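Local coordinates for protein serine--tRNA ligase, cytoplasmic (Candida albicans, PDB 3QO7) that attaches serine to tRNA(Ser) in two steps, first activating it with ATP as Ser-AMP and then transferring it to the acceptor end of the tRNA, at residues A[299-304]-A[403-408]. Residues are numbered along the deposited sequence; the frame is centred on the assembly and turned at random.
Sequences EKIEQF and STLSAT. With ATP (adenosine-5'-triphosphate), chain B.
Ile301 faces Leu405 and Ser406 together, a classic beta bulge between two antiparallel neighbours, strands 297-307 and 399-407, in the central sheet of the class II synthetase catalytic core. Ile301 O takes both amide hydrogens, from Leu405 N at 2.7 Å and Ser406 N at 3.0 Å, the latter in the carbonyl plane. Ile301 N returns a bond to Ser406 O within the bulge; beyond it Gln303 and Ser403 exchange two backbone bonds. At the far end Thr408 N, first in helix 408-419, reaches Glu299 O.

The apolar contact lies on the face of Ile301, where CG1 turns beside the backbone N (chi1 -56°) and CG2 is left to meet Leu405 CB at 3.9 Å; both side chains point the same way and rest on Leu199 of helix 183-201. On that face Gln303 extends past Ser403, its amide nitrogen bonded to Met319 O of helix 312-329.

Lys300, Glu302, Thr404 and Ala407 share the substrate face. Glu302 and Thr404, probable serine ligands by analogy with relatives, cross at about a right angle; a bend at chi2 (81°) brings Glu302 OE1 alongside Thr404, 3.5 Å from its OG1. The long Lys300 can span to the nucleotide, its NZ 3.2 Å from ATP O2A, where its charge could help offset that of the alpha-phosphate. The small methyl of Ala407 lies beside the ribose, CB 3.3 Å from ATP O2'.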
loop_
_atom_site.group_PDB
_atom_site.type_symbol
_atom_site.label_atom_id
_atom_site.label_comp_id
_atom_site.label_asym_id
_atom_site.label_seq_id
_atom_site.Cartn_x
_atom_site.Cartn_y
_atom_site.Cartn_z
ATOM N N GLU A 299 -6.458 -1.495 6.969
ATOM C CA GLU A 299 -7.330 -2.137 5.999
ATOM C C GLU A 299 -8.799 -1.830 6.259
ATOM O O GLU A 299 -9.220 -1.597 7.408
ATOM C CB GLU A 299 -7.068 -3.637 5.941
ATOM C CG GLU A 299 -5.688 -3.980 5.354
ATOM C CD GLU A 299 -4.571 -3.601 6.308
ATOM O OE1 GLU A 299 -4.609 -4.124 7.458
ATOM O OE2 GLU A 299 -3.693 -2.767 5.920
ATOM N N LYS A 300 -9.580 -1.805 5.188
ATOM C CA LYS A 300 -10.991 -1.480 5.303
ATOM C C LYS A 300 -11.800 -2.336 4.337
ATOM O O LYS A 300 -11.489 -2.396 3.151
ATOM C CB LYS A 300 -11.194 0.020 5.036
ATOM C CG LYS A 300 -12.563 0.575 5.353
ATOM C CD LYS A 300 -12.718 2.018 4.840
ATOM C CE LYS A 300 -12.300 3.059 5.881
ATOM N NZ LYS A 300 -12.709 4.453 5.480
ATOM N N ILE A 301 -12.789 -3.052 4.866
ATOM C CA ILE A 301 -13.869 -3.576 4.047
ATOM C C ILE A 301 -14.943 -2.498 3.942
ATOM O O ILE A 301 -15.501 -2.056 4.948
ATOM C CB ILE A 301 -14.500 -4.825 4.637
ATOM C CG1 ILE A 301 -13.436 -5.895 4.855
ATOM C CG2 ILE A 301 -15.642 -5.320 3.726
ATOM C CD1 ILE A 301 -12.739 -6.263 3.584
ATOM N N GLU A 302 -15.222 -2.079 2.715
ATOM C CA GLU A 302 -16.105 -0.959 2.454
ATOM C C GLU A 302 -17.362 -1.403 1.669
ATOM O O GLU A 302 -17.250 -2.152 0.728
ATOM C CB GLU A 302 -15.322 0.063 1.651
ATOM C CG GLU A 302 -16.099 1.305 1.330
ATOM C CD GLU A 302 -16.131 2.299 2.469
ATOM O OE1 GLU A 302 -15.571 1.992 3.555
ATOM O OE2 GLU A 302 -16.713 3.398 2.267
ATOM N N GLN A 303 -18.557 -0.969 2.057
ATOM C CA GLN A 303 -19.738 -1.191 1.213
ATOM C C GLN A 303 -19.827 -0.075 0.175
ATOM O O GLN A 303 -19.799 1.111 0.545
ATOM C CB GLN A 303 -21.039 -1.147 2.005
ATOM C CG GLN A 303 -21.158 -2.046 3.211
ATOM C CD GLN A 303 -22.517 -1.864 3.899
ATOM O OE1 GLN A 303 -23.564 -1.971 3.257
ATOM N NE2 GLN A 303 -22.499 -1.573 5.197
ATOM N N PHE A 304 -19.950 -0.436 -1.104
ATOM C CA PHE A 304 -20.236 0.565 -2.120
ATOM C C PHE A 304 -21.391 0.135 -3.016
ATOM O O PHE A 304 -21.412 -0.979 -3.557
ATOM C CB PHE A 304 -19.005 0.908 -2.963
ATOM C CG PHE A 304 -19.215 2.103 -3.840
ATOM C CD1 PHE A 304 -18.938 3.381 -3.370
ATOM C CD2 PHE A 304 -19.734 1.958 -5.122
ATOM C CE1 PHE A 304 -19.152 4.501 -4.153
ATOM C CE2 PHE A 304 -19.948 3.077 -5.931
ATOM C CZ PHE A 304 -19.661 4.360 -5.437
ATOM N N SER A 403 -20.523 2.942 2.746
ATOM C CA SER A 403 -20.565 2.738 4.195
ATOM C C SER A 403 -19.465 1.787 4.621
ATOM O O SER A 403 -19.387 0.677 4.124
ATOM C CB SER A 403 -21.911 2.148 4.604
ATOM O OG SER A 403 -21.961 1.864 6.004
ATOM N N THR A 404 -18.611 2.195 5.540
ATOM C CA THR A 404 -17.600 1.262 6.037
ATOM C C THR A 404 -18.283 -0.019 6.519
ATOM O O THR A 404 -19.326 0.053 7.183
ATOM C CB THR A 404 -16.797 1.861 7.228
ATOM O OG1 THR A 404 -16.222 3.124 6.846
ATOM C CG2 THR A 404 -15.687 0.894 7.640
ATOM N N LEU A 405 -17.752 -1.198 6.186
ATOM C CA LEU A 405 -18.216 -2.353 6.953
ATOM C C LEU A 405 -17.310 -2.461 8.145
ATOM O O LEU A 405 -17.775 -2.550 9.262
ATOM C CB LEU A 405 -18.250 -3.681 6.191
ATOM C CG LEU A 405 -18.879 -4.784 7.085
ATOM C CD1 LEU A 405 -20.428 -4.785 7.129
ATOM C CD2 LEU A 405 -18.387 -6.155 6.685
ATOM N N SER A 406 -16.002 -2.426 7.916
ATOM C CA SER A 406 -15.065 -2.553 9.025
ATOM C C SER A 406 -13.723 -1.981 8.664
ATOM O O SER A 406 -13.119 -2.404 7.690
ATOM C CB SER A 406 -14.869 -4.028 9.406
ATOM O OG SER A 406 -13.875 -4.153 10.410
ATOM N N ALA A 407 -13.264 -1.014 9.441
ATOM C CA ALA A 407 -11.869 -0.631 9.424
ATOM C C ALA A 407 -11.241 -1.617 10.404
ATOM O O ALA A 407 -11.490 -1.555 11.617
ATOM C CB ALA A 407 -11.718 0.794 9.916
ATOM N N THR A 408 -10.451 -2.550 9.888
ATOM C CA THR A 408 -10.125 -3.740 10.665
ATOM C C THR A 408 -9.237 -3.529 11.904
ATOM O O THR A 408 -9.493 -4.116 12.962
ATOM C CB THR A 408 -9.595 -4.845 9.763
ATOM O OG1 THR A 408 -8.372 -4.422 9.148
ATOM C CG2 THR A 408 -10.643 -5.174 8.683
HETATM P PG ATP B . -15.330 10.892 10.339
HETATM O O1G ATP B . -15.327 12.233 9.642
HETATM O O2G ATP B . -13.952 10.290 10.527
HETATM O O3G ATP B . -16.199 10.862 11.575
HETATM P PB ATP B . -15.654 9.802 7.775
HETATM O O1B ATP B . -14.522 10.773 7.523
HETATM O O2B ATP B . -16.875 9.823 6.895
HETATM O O3B ATP B . -16.073 9.872 9.320
HETATM P PA ATP B . -13.709 7.890 7.070
HETATM O O1A ATP B . -12.718 9.031 7.242
HETATM O O2A ATP B . -14.038 7.332 5.703
HETATM O O3A ATP B . -15.110 8.300 7.737
HETATM O "O5'" ATP B . -13.465 6.729 8.161
HETATM C "C5'" ATP B . -14.553 5.834 8.407
HETATM C "C4'" ATP B . -14.014 4.672 9.205
HETATM O "O4'" ATP B . -12.635 4.452 8.873
HETATM C "C3'" ATP B . -14.028 5.059 10.651
HETATM O "O3'" ATP B . -15.229 4.553 11.234
HETATM C "C2'" ATP B . -12.769 4.441 11.228
HETATM O "O2'" ATP B . -13.106 3.169 11.790
HETATM C "C1'" ATP B . -11.843 4.224 10.041
HETATM N N9 ATP B . -10.680 5.160 10.096
HETATM C C8 ATP B . -10.695 6.442 9.682
HETATM N N7 ATP B . -9.482 7.032 9.864
HETATM C C5 ATP B . -8.658 6.119 10.415
HETATM C C6 ATP B . -7.242 6.088 10.859
HETATM N N6 ATP B . -6.459 7.192 10.738
HETATM N N1 ATP B . -6.757 4.940 11.375
HETATM C C2 ATP B . -7.521 3.841 11.488
HETATM N N3 ATP B . -8.813 3.800 11.098
HETATM C C4 ATP B . -9.442 4.885 10.565
#